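Local coordinates for protein pyroglutatmate porin OpdO (Pseudomonas aeruginosa, PDB 3SZV) that forms a beta-barrel channel in the bacterial outer membrane that probably passes small carboxylate solutes, at residues Ser120-Gly125 / Ala149-Gln154; Leu127-Pro132 / Arg162-Asp167; Phe192-Gly197 / Ser208-Arg213; Tyr218-Ala223 / Pro285-Ala290. All coordinates share one frame; numbering follows the deposited sequence.

Contact 1 (Ser120-Gly125 / Ala149-Gln154); sequences SLLKVG and ALLDVQ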
# COMPACT_ATOMS: atom_id res chain seq x y z
N SER A 120 -8.01 0.08 -21.69
CA SER A 120 -8.42 0.91 -20.57
C SER A 120 -9.46 0.17 -19.73
O SER A 120 -10.24 -0.65 -20.26
CB SER A 120 -8.98 2.25 -21.06
OG SER A 120 -7.98 3.00 -21.74
N LEU A 121 -9.49 0.46 -18.44
CA LEU A 121 -10.32 -0.27 -17.50
C LEU A 121 -10.88 0.66 -16.44
O LEU A 121 -10.14 1.42 -15.81
CB LEU A 121 -9.50 -1.37 -16.82
CG LEU A 121 -10.23 -2.24 -15.79
CD1 LEU A 121 -11.31 -3.09 -16.46
CD2 LEU A 121 -9.24 -3.15 -15.08
N LEU A 122 -12.19 0.60 -16.26
CA LEU A 122 -12.89 1.36 -15.23
C LEU A 122 -13.47 0.40 -14.20
O LEU A 122 -14.10 -0.60 -14.56
CB LEU A 122 -14.03 2.16 -15.87
CG LEU A 122 -14.97 2.88 -14.89
CD1 LEU A 122 -14.23 3.97 -14.15
CD2 LEU A 122 -16.16 3.47 -15.65
N LYS A 123 -13.24 0.71 -12.93
CA LYS A 123 -13.81 -0.05 -11.81
C LYS A 123 -14.61 0.90 -10.94
O LYS A 123 -14.17 2.01 -10.63
CB LYS A 123 -12.69 -0.69 -10.97
CG LYS A 123 -11.96 -1.82 -11.66
CD LYS A 123 -10.88 -2.38 -10.76
CE LYS A 123 -10.08 -3.45 -11.47
NZ LYS A 123 -9.14 -4.12 -10.53
N VAL A 124 -15.80 0.46 -10.54
CA VAL A 124 -16.68 1.25 -9.70
C VAL A 124 -17.21 0.39 -8.55
O VAL A 124 -17.80 -0.67 -8.78
CB VAL A 124 -17.88 1.78 -10.51
CG1 VAL A 124 -18.83 2.54 -9.60
CG2 VAL A 124 -17.40 2.67 -11.65
N GLY A 125 -16.99 0.85 -7.32
CA GLY A 125 -17.46 0.15 -6.14
C GLY A 125 -16.32 -0.04 -5.15
O GLY A 125 -15.67 0.93 -4.77
N ALA A 149 -14.59 5.25 -7.80
CA ALA A 149 -14.37 4.88 -9.19
C ALA A 149 -12.90 5.08 -9.52
O ALA A 149 -12.30 6.10 -9.12
CB ALA A 149 -15.25 5.72 -10.11
N LEU A 150 -12.32 4.12 -10.22
CA LEU A 150 -10.91 4.13 -10.58
C LEU A 150 -10.77 3.82 -12.06
O LEU A 150 -11.28 2.81 -12.55
CB LEU A 150 -10.13 3.10 -9.76
CG LEU A 150 -8.68 2.83 -10.18
CD1 LEU A 150 -7.80 4.04 -9.91
CD2 LEU A 150 -8.13 1.59 -9.45
N LEU A 151 -10.10 4.71 -12.79
CA LEU A 151 -9.90 4.55 -14.22
C LEU A 151 -8.42 4.36 -14.51
O LEU A 151 -7.58 5.11 -14.00
CB LEU A 151 -10.44 5.78 -14.96
CG LEU A 151 -10.29 5.79 -16.48
CD1 LEU A 151 -11.04 4.64 -17.14
CD2 LEU A 151 -10.77 7.13 -17.02
N ASP A 152 -8.10 3.39 -15.35
CA ASP A 152 -6.73 3.08 -15.72
C ASP A 152 -6.65 3.03 -17.24
O ASP A 152 -7.29 2.18 -17.86
CB ASP A 152 -6.32 1.73 -15.12
CG ASP A 152 -4.84 1.43 -15.28
OD1 ASP A 152 -4.34 1.44 -16.43
OD2 ASP A 152 -4.17 1.17 -14.27
N VAL A 153 -5.89 3.94 -17.84
CA VAL A 153 -5.83 4.08 -19.29
C VAL A 153 -4.42 3.80 -19.78
O VAL A 153 -3.48 4.54 -19.44
CB VAL A 153 -6.24 5.52 -19.71
CG1 VAL A 153 -6.00 5.76 -21.20
CG2 VAL A 153 -7.69 5.80 -19.34
N GLN A 154 -4.26 2.76 -20.59
CA GLN A 154 -2.95 2.39 -21.12
C GLN A 154 -2.98 2.30 -22.64
O GLN A 154 -2.71 1.25 -23.23
CB GLN A 154 -2.44 1.09 -20.48
CG GLN A 154 -2.15 1.26 -18.99
CD GLN A 154 -1.62 0.00 -18.32
OE1 GLN A 154 -0.67 -0.61 -18.79
NE2 GLN A 154 -2.24 -0.37 -17.20
O HOH W 1 -9.56 0.58 -13.14
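Leu122 and Leu151 meet as a non-hydrogen-bonded pair, and each lays its CD1 against a backbone carbonyl of the facing strand: Leu122 CD1 is 3.6 Å from Leu150 O, and Leu151 CD1 is 3.6 Å from Leu121 O. Both place CG anti to the backbone N (chi1 173° and 179°), beside their own carbonyl carbon. The direct apolar touch of the pair is between Leu122 CB and Leu151 CD1. On the same face Val124 CG2 reaches Ala149 CB at 4.0 Å. At the other end Ser120 OG lies against Val153 CG1 at 3.4 Å, while its hydrogen bond goes to Glu155. A detergent molecule also touches Ser120, consistent with a lipid-facing surface here.

Leu121, Lys123, Leu150 and Asp152 occupy the other face. The extended chain of Lys123 leads away from the neighbouring strand, and Leu150 packs on Leu127 and Phe129 of an inward loop. Asp152 OD1 takes a hydrogen bond of 2.9 Å from Gln154 NE2, on the syn side but tilted well out of the carboxylate plane. A water donates to both Leu121 O and Leu150 O, giving these backbone oxygens a partner beyond their strand bonds.

Four backbone hydrogen bonds set the register, including Leu150 N to Lys123 O at 2.8 Å. With strand directions 171° apart and side chains alternating between faces, this is the antiparallel pairing of an outer-membrane beta-barrel wall.

Contact 2 (Leu127-Pro132 / Arg162-Asp167); sequences LHFKSP and RGAHLD. With C8E ((hydroxyethyloxy)tri(ethyloxy)octane), chain I.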
# COMPACT_ATOMS: atom_id res chain seq x y z
N LEU A 127 -12.71 -0.75 -4.01
CA LEU A 127 -11.41 -0.56 -4.65
C LEU A 127 -10.27 -0.85 -3.68
O LEU A 127 -10.37 -0.61 -2.48
CB LEU A 127 -11.26 0.88 -5.14
CG LEU A 127 -12.31 1.34 -6.14
CD1 LEU A 127 -12.13 2.83 -6.39
CD2 LEU A 127 -12.23 0.54 -7.44
N HIS A 128 -9.17 -1.35 -4.24
CA HIS A 128 -7.95 -1.59 -3.47
C HIS A 128 -6.81 -1.49 -4.46
O HIS A 128 -6.69 -2.31 -5.37
CB HIS A 128 -7.97 -2.97 -2.78
CG HIS A 128 -6.77 -3.22 -1.93
ND1 HIS A 128 -6.77 -3.07 -0.55
CD2 HIS A 128 -5.51 -3.61 -2.25
CE1 HIS A 128 -5.58 -3.35 -0.08
NE2 HIS A 128 -4.79 -3.68 -1.09
N PHE A 129 -6.00 -0.45 -4.32
CA PHE A 129 -4.94 -0.20 -5.29
C PHE A 129 -3.86 0.65 -4.64
O PHE A 129 -4.04 1.16 -3.51
CB PHE A 129 -5.52 0.51 -6.53
CG PHE A 129 -6.05 1.89 -6.25
CD1 PHE A 129 -7.35 2.07 -5.77
CD2 PHE A 129 -5.27 3.01 -6.48
CE1 PHE A 129 -7.84 3.36 -5.51
CE2 PHE A 129 -5.75 4.29 -6.23
CZ PHE A 129 -7.03 4.48 -5.74
N LYS A 130 -2.73 0.78 -5.33
CA LYS A 130 -1.58 1.54 -4.87
C LYS A 130 -1.29 2.65 -5.87
O LYS A 130 -1.29 2.44 -7.09
CB LYS A 130 -0.34 0.64 -4.79
CG LYS A 130 -0.51 -0.67 -4.05
CD LYS A 130 -0.70 -0.48 -2.56
CE LYS A 130 -0.71 -1.86 -1.88
NZ LYS A 130 -0.71 -1.76 -0.39
N SER A 131 -1.02 3.84 -5.36
CA SER A 131 -0.61 4.98 -6.19
C SER A 131 0.11 5.97 -5.29
O SER A 131 -0.06 5.93 -4.07
CB SER A 131 -1.81 5.65 -6.87
OG SER A 131 -2.60 6.41 -5.97
N PRO A 132 0.88 6.88 -5.88
CA PRO A 132 1.64 7.79 -5.01
C PRO A 132 0.76 8.56 -4.03
O PRO A 132 1.16 8.70 -2.86
CB PRO A 132 2.32 8.73 -6.01
CG PRO A 132 2.56 7.82 -7.21
CD PRO A 132 1.30 7.00 -7.29
N ARG A 162 -3.91 7.33 -14.76
CA ARG A 162 -4.89 6.85 -13.79
C ARG A 162 -5.62 8.01 -13.16
O ARG A 162 -5.09 9.12 -13.07
CB ARG A 162 -4.22 6.01 -12.70
CG ARG A 162 -3.82 4.61 -13.16
CD ARG A 162 -3.09 3.87 -12.05
NE ARG A 162 -1.81 4.52 -11.75
CZ ARG A 162 -1.09 4.28 -10.66
NH1 ARG A 162 -1.54 3.42 -9.75
NH2 ARG A 162 0.08 4.90 -10.49
N GLY A 163 -6.84 7.76 -12.74
CA GLY A 163 -7.57 8.75 -11.98
C GLY A 163 -8.60 8.06 -11.12
O GLY A 163 -9.05 6.96 -11.44
N ALA A 164 -8.97 8.70 -10.02
CA ALA A 164 -9.99 8.13 -9.16
C ALA A 164 -10.79 9.22 -8.47
O ALA A 164 -10.29 10.33 -8.21
CB ALA A 164 -9.36 7.21 -8.11
N HIS A 165 -12.04 8.88 -8.18
CA HIS A 165 -12.88 9.62 -7.26
C HIS A 165 -13.31 8.65 -6.17
O HIS A 165 -13.99 7.67 -6.46
CB HIS A 165 -14.11 10.18 -7.95
CG HIS A 165 -15.11 10.76 -7.00
ND1 HIS A 165 -14.93 11.98 -6.39
CD2 HIS A 165 -16.28 10.27 -6.53
CE1 HIS A 165 -15.96 12.22 -5.59
NE2 HIS A 165 -16.79 11.19 -5.66
N LEU A 166 -12.88 8.92 -4.93
CA LEU A 166 -13.19 8.05 -3.80
C LEU A 166 -14.06 8.82 -2.84
O LEU A 166 -13.86 10.02 -2.63
CB LEU A 166 -11.92 7.63 -3.06
CG LEU A 166 -10.74 7.13 -3.90
CD1 LEU A 166 -9.53 6.82 -3.02
CD2 LEU A 166 -11.15 5.92 -4.75
N ASP A 167 -15.03 8.15 -2.23
CA ASP A 167 -15.83 8.85 -1.24
C ASP A 167 -15.96 8.17 0.12
O ASP A 167 -16.60 8.71 1.01
CB ASP A 167 -17.19 9.29 -1.80
CG ASP A 167 -18.13 8.14 -2.07
OD1 ASP A 167 -17.76 6.97 -1.78
OD2 ASP A 167 -19.25 8.42 -2.55
C4 C8E I . -1.33 20.36 -5.01
C5 C8E I . -2.50 20.48 -5.97
C6 C8E I . -3.33 19.20 -5.94
C7 C8E I . -4.82 19.48 -6.07
C8 C8E I . -5.24 19.84 -7.49
O9 C8E I . -6.53 19.31 -7.74
C10 C8E I . -6.55 17.89 -7.75
C11 C8E I . -7.14 17.51 -9.10
O12 C8E I . -7.17 16.12 -9.34
C13 C8E I . -8.13 15.84 -10.33
C14 C8E I . -8.77 14.48 -10.13
O15 C8E I . -9.49 14.14 -11.30
C16 C8E I . -10.62 13.33 -11.05
C17 C8E I . -10.32 11.91 -11.53
O18 C8E I . -11.47 11.09 -11.47
C19 C8E I . -11.69 10.36 -12.66
C20 C8E I . -11.83 8.88 -12.34
O21 C8E I . -13.16 8.46 -12.59
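The Arg162 guanidinium takes Lys130 O at its edge, almost in its plane, while Ser131 CB and Pro132 CD approach it obliquely. Phe129 presents its ring edge to Leu166 CD2, which lies 4.3 Å from Phe129 CE1; Ala164 CB comes obliquely to Phe129 CZ. These contacts fasten a loop to the inward-facing side of strand 159-170 in the barrel wall, consistent with the inward-folded loops that narrow the pore in OprD-type channels.

Beyond the ring edge, Leu127 CD1 meets Leu166 CD2 at 3.6 Å. Their two side chains cross obliquely, each with CG anti to its carbonyl carbon. Leu150 and Phe194, from the strands flanking 159-170, also pack on Phe129, so the aromatic ring is set among side chains from three adjacent strands.

The outward side of the same strand carries detergent instead: Gly163 O lies 3.5 Å from C20 of a C8E chain. His165 also turns away from the loop.

Arg162 is bent at chi3 (-65°), which places NE, and its two terminal nitrogens serve different partners. NH2 makes a salt bridge with Asp198, giving the guanidinium a charged partner on the next strand, and sits 4.0 Å from Pro132 CD. NH1 donates to Lys130 O over 2.8 Å, in the carbonyl plane but with a bent N-H...O angle of 138°.

Contact 3 (Phe192-Gly197 / Ser208-Arg213); sequences FDFAGG and SLHQGR. With C8E ((hydroxyethyloxy)tri(ethyloxy)octane), chain I; C8E ((hydroxyethyloxy)tri(ethyloxy)octane), chain B.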
# COMPACT_ATOMS: atom_id res chain seq x y z
N PHE A 192 -11.95 12.11 -2.16
CA PHE A 192 -10.58 12.15 -2.62
C PHE A 192 -10.55 11.97 -4.12
O PHE A 192 -11.08 10.99 -4.65
CB PHE A 192 -9.69 11.09 -1.96
CG PHE A 192 -8.25 11.24 -2.33
CD1 PHE A 192 -7.68 10.49 -3.36
CD2 PHE A 192 -7.48 12.20 -1.71
CE1 PHE A 192 -6.36 10.68 -3.73
CE2 PHE A 192 -6.15 12.40 -2.06
CZ PHE A 192 -5.60 11.62 -3.08
N ASP A 193 -9.94 12.93 -4.81
CA ASP A 193 -9.84 12.89 -6.25
C ASP A 193 -8.39 13.00 -6.65
O ASP A 193 -7.64 13.81 -6.10
CB ASP A 193 -10.62 14.06 -6.85
CG ASP A 193 -12.10 13.96 -6.60
OD1 ASP A 193 -12.75 13.13 -7.25
OD2 ASP A 193 -12.62 14.72 -5.75
N PHE A 194 -7.96 12.22 -7.63
CA PHE A 194 -6.62 12.40 -8.18
C PHE A 194 -6.58 11.97 -9.63
O PHE A 194 -7.43 11.23 -10.12
CB PHE A 194 -5.57 11.61 -7.38
CG PHE A 194 -5.37 10.18 -7.87
CD1 PHE A 194 -4.40 9.89 -8.82
CD2 PHE A 194 -6.15 9.14 -7.38
CE1 PHE A 194 -4.20 8.59 -9.28
CE2 PHE A 194 -5.96 7.83 -7.84
CZ PHE A 194 -4.98 7.56 -8.80
N ALA A 195 -5.58 12.49 -10.34
CA ALA A 195 -5.22 11.97 -11.64
C ALA A 195 -3.71 11.99 -11.71
O ALA A 195 -3.05 12.82 -11.07
CB ALA A 195 -5.83 12.80 -12.76
N GLY A 196 -3.14 11.09 -12.50
CA GLY A 196 -1.70 11.02 -12.58
C GLY A 196 -1.23 10.21 -13.77
O GLY A 196 -1.96 9.37 -14.32
N GLY A 197 0.00 10.48 -14.18
CA GLY A 197 0.62 9.76 -15.27
C GLY A 197 1.95 9.19 -14.87
O GLY A 197 2.71 9.83 -14.12
N SER A 208 6.94 10.35 -13.21
CA SER A 208 5.56 10.31 -12.73
C SER A 208 5.13 11.66 -12.19
O SER A 208 5.92 12.36 -11.56
CB SER A 208 5.40 9.25 -11.64
OG SER A 208 5.64 7.95 -12.18
N LEU A 209 3.89 12.03 -12.47
CA LEU A 209 3.30 13.25 -11.93
C LEU A 209 1.85 12.96 -11.57
O LEU A 209 1.05 12.57 -12.44
CB LEU A 209 3.40 14.38 -12.97
CG LEU A 209 2.89 15.74 -12.52
CD1 LEU A 209 3.79 16.31 -11.42
CD2 LEU A 209 2.81 16.68 -13.70
N HIS A 210 1.51 13.13 -10.29
CA HIS A 210 0.17 12.86 -9.78
C HIS A 210 -0.32 14.07 -9.00
O HIS A 210 0.44 14.67 -8.23
CB HIS A 210 0.17 11.64 -8.86
CG HIS A 210 0.41 10.35 -9.59
ND1 HIS A 210 -0.54 9.35 -9.67
CD2 HIS A 210 1.47 9.92 -10.32
CE1 HIS A 210 -0.06 8.35 -10.39
NE2 HIS A 210 1.16 8.67 -10.79
N GLN A 211 -1.58 14.42 -9.18
CA GLN A 211 -2.15 15.58 -8.50
C GLN A 211 -3.48 15.18 -7.88
O GLN A 211 -4.30 14.54 -8.53
CB GLN A 211 -2.35 16.69 -9.53
CG GLN A 211 -2.92 17.97 -8.99
CD GLN A 211 -2.90 19.08 -10.03
OE1 GLN A 211 -1.90 19.25 -10.74
NE2 GLN A 211 -3.99 19.81 -10.16
N GLY A 212 -3.69 15.57 -6.64
CA GLY A 212 -4.85 15.09 -5.91
C GLY A 212 -5.35 16.06 -4.86
O GLY A 212 -4.70 17.05 -4.54
N ARG A 213 -6.53 15.76 -4.33
CA ARG A 213 -7.18 16.61 -3.35
C ARG A 213 -8.01 15.75 -2.43
O ARG A 213 -8.85 14.96 -2.89
CB ARG A 213 -8.08 17.62 -4.06
CG ARG A 213 -8.93 18.47 -3.13
CD ARG A 213 -9.92 19.34 -3.89
NE ARG A 213 -11.00 18.55 -4.48
CZ ARG A 213 -12.03 19.06 -5.15
NH1 ARG A 213 -12.14 20.38 -5.31
NH2 ARG A 213 -12.95 18.25 -5.65
C4 C8E I . -1.33 20.36 -5.01
C5 C8E I . -2.50 20.48 -5.97
C6 C8E I . -3.33 19.20 -5.94
C7 C8E I . -4.82 19.48 -6.07
C8 C8E I . -5.24 19.84 -7.49
O9 C8E I . -6.53 19.31 -7.74
C10 C8E I . -6.55 17.89 -7.75
C11 C8E I . -7.14 17.51 -9.10
O12 C8E I . -7.17 16.12 -9.34
C13 C8E I . -8.13 15.84 -10.33
C14 C8E I . -8.77 14.48 -10.13
O15 C8E I . -9.49 14.14 -11.30
C16 C8E I . -10.62 13.33 -11.05
C17 C8E I . -10.32 11.91 -11.53
O18 C8E I . -11.47 11.09 -11.47
C19 C8E I . -11.69 10.36 -12.66
C20 C8E I . -11.83 8.88 -12.34
O21 C8E I . -13.16 8.46 -12.59
C3 C8E B . -5.20 16.76 -11.84
C4 C8E B . -4.61 16.57 -13.23
C5 C8E B . -3.15 16.14 -13.16
C6 C8E B . -2.67 15.66 -14.52
C7 C8E B . -1.77 14.44 -14.37
C8 C8E B . -0.36 14.71 -14.87
O9 C8E B . -0.11 13.90 -16.00
C10 C8E B . 1.17 14.11 -16.54
C11 C8E B . 1.93 12.79 -16.40
O12 C8E B . 2.98 12.69 -17.34
C13 C8E B . 4.02 11.88 -16.86
C14 C8E B . 5.36 12.60 -16.98
O15 C8E B . 5.59 13.26 -15.76
C16 C8E B . 6.30 14.47 -15.90
C17 C8E B . 6.99 14.73 -14.57
O18 C8E B . 8.34 14.31 -14.61
C19 C8E B . 9.05 14.84 -13.52
C20 C8E B . 10.19 13.91 -13.12
O21 C8E B . 11.15 14.68 -12.42
O HOH W 2 -11.40 15.94 -3.79
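His210 lays one face of its imidazole over Gly196, whose CA stands 3.7 Å from the ring centroid and 16° off the normal, a CH-pi contact. His210 CG is anti to its carbonyl carbon, beside the backbone N, which brings CG against Gly196 CA. The two form a non-hydrogen-bonded pair, so the ring crosses to the facing strand at a residue that has no side chain. Phe194 lies beside the imidazole, pointing the same way: the rings meet rim to rim, with CE1 of Phe194 3.8 Å from ND1 of His210 and planes at 23°.

On the other face Asp193 OD2 and Arg213 NH2 make a long salt bridge of 3.5 Å. OD2 is at the guanidinium edge, although the two groups are turned 62° apart. A water accepts from Arg213 NE at 2.7 Å.

Six backbone hydrogen bonds make this an antiparallel hairpin of the barrel wall. Two detergent molecules lie against its outer surface: Asp193 CB is 3.8 Å from C14 of one C8E (chain I), Gly197 CA 3.5 Å from C11 of the other (chain B).

In the second shell Asp198 OD1 accepts from His210 NE2 and also bonds Ser208 OG, which would restrict the imidazole's turn. His165 ND1 holds Asp193 OD1, while OD2 faces the arginine and the water.

Contact 4 (Tyr218-Ala223 / Pro285-Ala290); sequences YRQTFA and PYPYIA. With C8E ((hydroxyethyloxy)tri(ethyloxy)octane), chain I; C8E ((hydroxyethyloxy)tri(ethyloxy)octane), chain H.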
# COMPACT_ATOMS: atom_id res chain seq x y z
N TYR A 218 -6.80 18.90 2.22
CA TYR A 218 -5.55 19.24 1.58
C TYR A 218 -5.51 18.99 0.07
O TYR A 218 -6.32 18.21 -0.47
CB TYR A 218 -4.37 18.53 2.26
CG TYR A 218 -4.27 17.03 2.01
CD1 TYR A 218 -3.80 16.53 0.79
CD2 TYR A 218 -4.64 16.10 2.98
CE1 TYR A 218 -3.69 15.16 0.55
CE2 TYR A 218 -4.56 14.72 2.75
CZ TYR A 218 -4.08 14.26 1.54
OH TYR A 218 -4.00 12.90 1.33
N ARG A 219 -4.59 19.66 -0.60
CA ARG A 219 -4.23 19.39 -1.98
C ARG A 219 -2.79 18.89 -1.96
O ARG A 219 -1.97 19.39 -1.19
CB ARG A 219 -4.30 20.65 -2.84
CG ARG A 219 -5.66 21.33 -2.86
CD ARG A 219 -5.57 22.72 -3.53
NE ARG A 219 -6.84 23.42 -3.44
CZ ARG A 219 -7.08 24.60 -4.00
NH1 ARG A 219 -6.12 25.21 -4.70
NH2 ARG A 219 -8.26 25.18 -3.87
N GLN A 220 -2.47 17.93 -2.81
CA GLN A 220 -1.11 17.40 -2.85
C GLN A 220 -0.71 17.02 -4.26
O GLN A 220 -1.52 16.46 -5.01
CB GLN A 220 -1.01 16.18 -1.93
CG GLN A 220 0.41 15.65 -1.70
CD GLN A 220 0.41 14.54 -0.69
OE1 GLN A 220 -0.40 13.63 -0.77
NE2 GLN A 220 1.31 14.61 0.30
N THR A 221 0.51 17.35 -4.64
CA THR A 221 1.07 16.96 -5.93
C THR A 221 2.36 16.20 -5.69
O THR A 221 3.14 16.58 -4.82
CB THR A 221 1.32 18.18 -6.80
OG1 THR A 221 0.07 18.85 -7.02
CG2 THR A 221 1.94 17.78 -8.16
N PHE A 222 2.56 15.14 -6.46
CA PHE A 222 3.73 14.26 -6.36
C PHE A 222 4.43 14.20 -7.71
O PHE A 222 3.79 14.02 -8.75
CB PHE A 222 3.29 12.84 -5.96
CG PHE A 222 4.36 11.78 -6.15
CD1 PHE A 222 5.19 11.42 -5.10
CD2 PHE A 222 4.53 11.14 -7.38
CE1 PHE A 222 6.18 10.45 -5.28
CE2 PHE A 222 5.50 10.17 -7.56
CZ PHE A 222 6.33 9.82 -6.50
N ALA A 223 5.75 14.37 -7.70
CA ALA A 223 6.56 14.10 -8.88
C ALA A 223 7.58 13.03 -8.51
O ALA A 223 8.13 13.04 -7.41
CB ALA A 223 7.26 15.37 -9.36
N PRO A 285 3.37 18.00 9.02
CA PRO A 285 3.89 16.67 8.69
C PRO A 285 3.32 16.21 7.35
O PRO A 285 2.48 16.90 6.75
CB PRO A 285 3.36 15.81 9.83
CG PRO A 285 2.01 16.42 10.12
CD PRO A 285 2.24 17.93 9.97
N TYR A 286 3.76 15.05 6.88
CA TYR A 286 3.32 14.58 5.56
C TYR A 286 1.86 14.14 5.58
O TYR A 286 1.50 13.23 6.31
CB TYR A 286 4.18 13.41 5.17
CG TYR A 286 3.93 12.90 3.76
CD1 TYR A 286 4.36 13.64 2.67
CD2 TYR A 286 3.30 11.67 3.53
CE1 TYR A 286 4.17 13.19 1.37
CE2 TYR A 286 3.11 11.22 2.23
CZ TYR A 286 3.55 11.98 1.16
OH TYR A 286 3.40 11.56 -0.15
N PRO A 287 1.02 14.78 4.76
CA PRO A 287 -0.39 14.40 4.81
C PRO A 287 -0.68 13.21 3.92
O PRO A 287 -0.08 13.03 2.86
CB PRO A 287 -1.10 15.65 4.27
CG PRO A 287 -0.10 16.26 3.33
CD PRO A 287 1.26 15.99 3.95
N TYR A 288 -1.62 12.38 4.39
CA TYR A 288 -2.17 11.27 3.62
C TYR A 288 -3.45 10.84 4.28
O TYR A 288 -3.73 11.21 5.41
CB TYR A 288 -1.19 10.09 3.52
CG TYR A 288 -0.57 9.51 4.79
CD1 TYR A 288 -0.98 8.27 5.27
CD2 TYR A 288 0.48 10.15 5.44
CE1 TYR A 288 -0.38 7.70 6.39
CE2 TYR A 288 1.09 9.59 6.55
CZ TYR A 288 0.66 8.36 7.02
OH TYR A 288 1.25 7.75 8.08
N ILE A 289 -4.23 10.02 3.57
CA ILE A 289 -5.49 9.55 4.11
C ILE A 289 -5.25 8.65 5.33
O ILE A 289 -4.48 7.69 5.27
CB ILE A 289 -6.27 8.82 3.02
CG1 ILE A 289 -6.80 9.82 2.00
CG2 ILE A 289 -7.43 8.04 3.62
CD1 ILE A 289 -7.23 9.19 0.69
N ALA A 290 -5.87 9.00 6.46
CA ALA A 290 -5.69 8.21 7.67
C ALA A 290 -6.13 6.77 7.43
O ALA A 290 -7.18 6.53 6.82
CB ALA A 290 -6.50 8.81 8.84
C4 C8E I . -1.33 20.36 -5.01
C5 C8E I . -2.50 20.48 -5.97
C6 C8E I . -3.33 19.20 -5.94
C7 C8E I . -4.82 19.48 -6.07
C8 C8E I . -5.24 19.84 -7.49
O9 C8E I . -6.53 19.31 -7.74
C10 C8E I . -6.55 17.89 -7.75
C11 C8E I . -7.14 17.51 -9.10
O12 C8E I . -7.17 16.12 -9.34
C13 C8E I . -8.13 15.84 -10.33
C14 C8E I . -8.77 14.48 -10.13
O15 C8E I . -9.49 14.14 -11.30
C16 C8E I . -10.62 13.33 -11.05
C17 C8E I . -10.32 11.91 -11.53
O18 C8E I . -11.47 11.09 -11.47
C19 C8E I . -11.69 10.36 -12.66
C20 C8E I . -11.83 8.88 -12.34
O21 C8E I . -13.16 8.46 -12.59
O12 C8E H . 15.37 18.74 -2.59
C13 C8E H . 14.38 18.72 -3.60
C14 C8E H . 14.75 17.75 -4.71
O15 C8E H . 13.56 17.36 -5.37
C16 C8E H . 13.63 16.08 -5.98
C17 C8E H . 13.26 16.21 -7.46
O18 C8E H . 13.13 14.93 -8.04
C19 C8E H . 11.88 14.34 -7.79
C20 C8E H . 11.12 14.16 -9.11
O21 C8E H . 11.73 14.94 -10.12
O HOH W 3 -0.26 11.19 0.51
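Pro287 O is approached by two groups: Gln220 NE2, in a weak hydrogen bond of 3.3 Å with an N-H...O angle of 140°, and a water 3.0 Å away. That water also lies 2.8 Å from Gln220 OE1. It can donate to both oxygens, but other acceptors are also in its reach, so it cannot serve all of them at once. Gln220 places CG anti to the backbone N, and its chain extends onward toward the loop.

The same amide nitrogen rests 3.4 Å from Tyr286 CE1. The two side chains cross at about a right angle, and NE2 comes obliquely to the ring. Pro287 CG also touches NE2.

Strand 218-230 belongs to the barrel wall, and segment 285-290 to a loop that folds back against its inner side, consistent with the inward loops that constrict the pore in OprD-family channels. Ala246 of the next strand also packs on both Gln220 and Pro287. The opposite side of the strand meets detergent, with Arg219 CB 3.5 Å from C7 of a C8E chain.

At the strand's start Tyr218 receives Pro287 on one ring face: CB stands 4.0 Å from the centroid, 18° off the normal, displaced toward the rim beside CD2. With Tyr218 CG set between the backbone N and the carbonyl carbon (chi1 72°), the ring stands on the loop side of the strand and offers that face to the proline. Tyr218 OH comes 3.4 Å from Tyr288 CA, whereas Tyr288 OH bonds Asp304.

From the N terminus, segment 120-125 comes first and is followed after one residue by loop segment 127-132. Contact 1 closes over 23 intervening residues and contact 2 over 29; their segments alternate, so the two cross. They join through strands 149-156 and 159-170, as in Leu151 N to Gly163 O. Contact 3 follows in series, a hairpin closing over ten residues, with strand 186-200 bordering 159-170. Contact 4 opens on the next strand, 218-230, and spans 61 residues to a second inward loop. Contacts 1 and 3 join wall strands; 2 and 4 tie loops to the wall, and Pro132 packs on Phe222 between them.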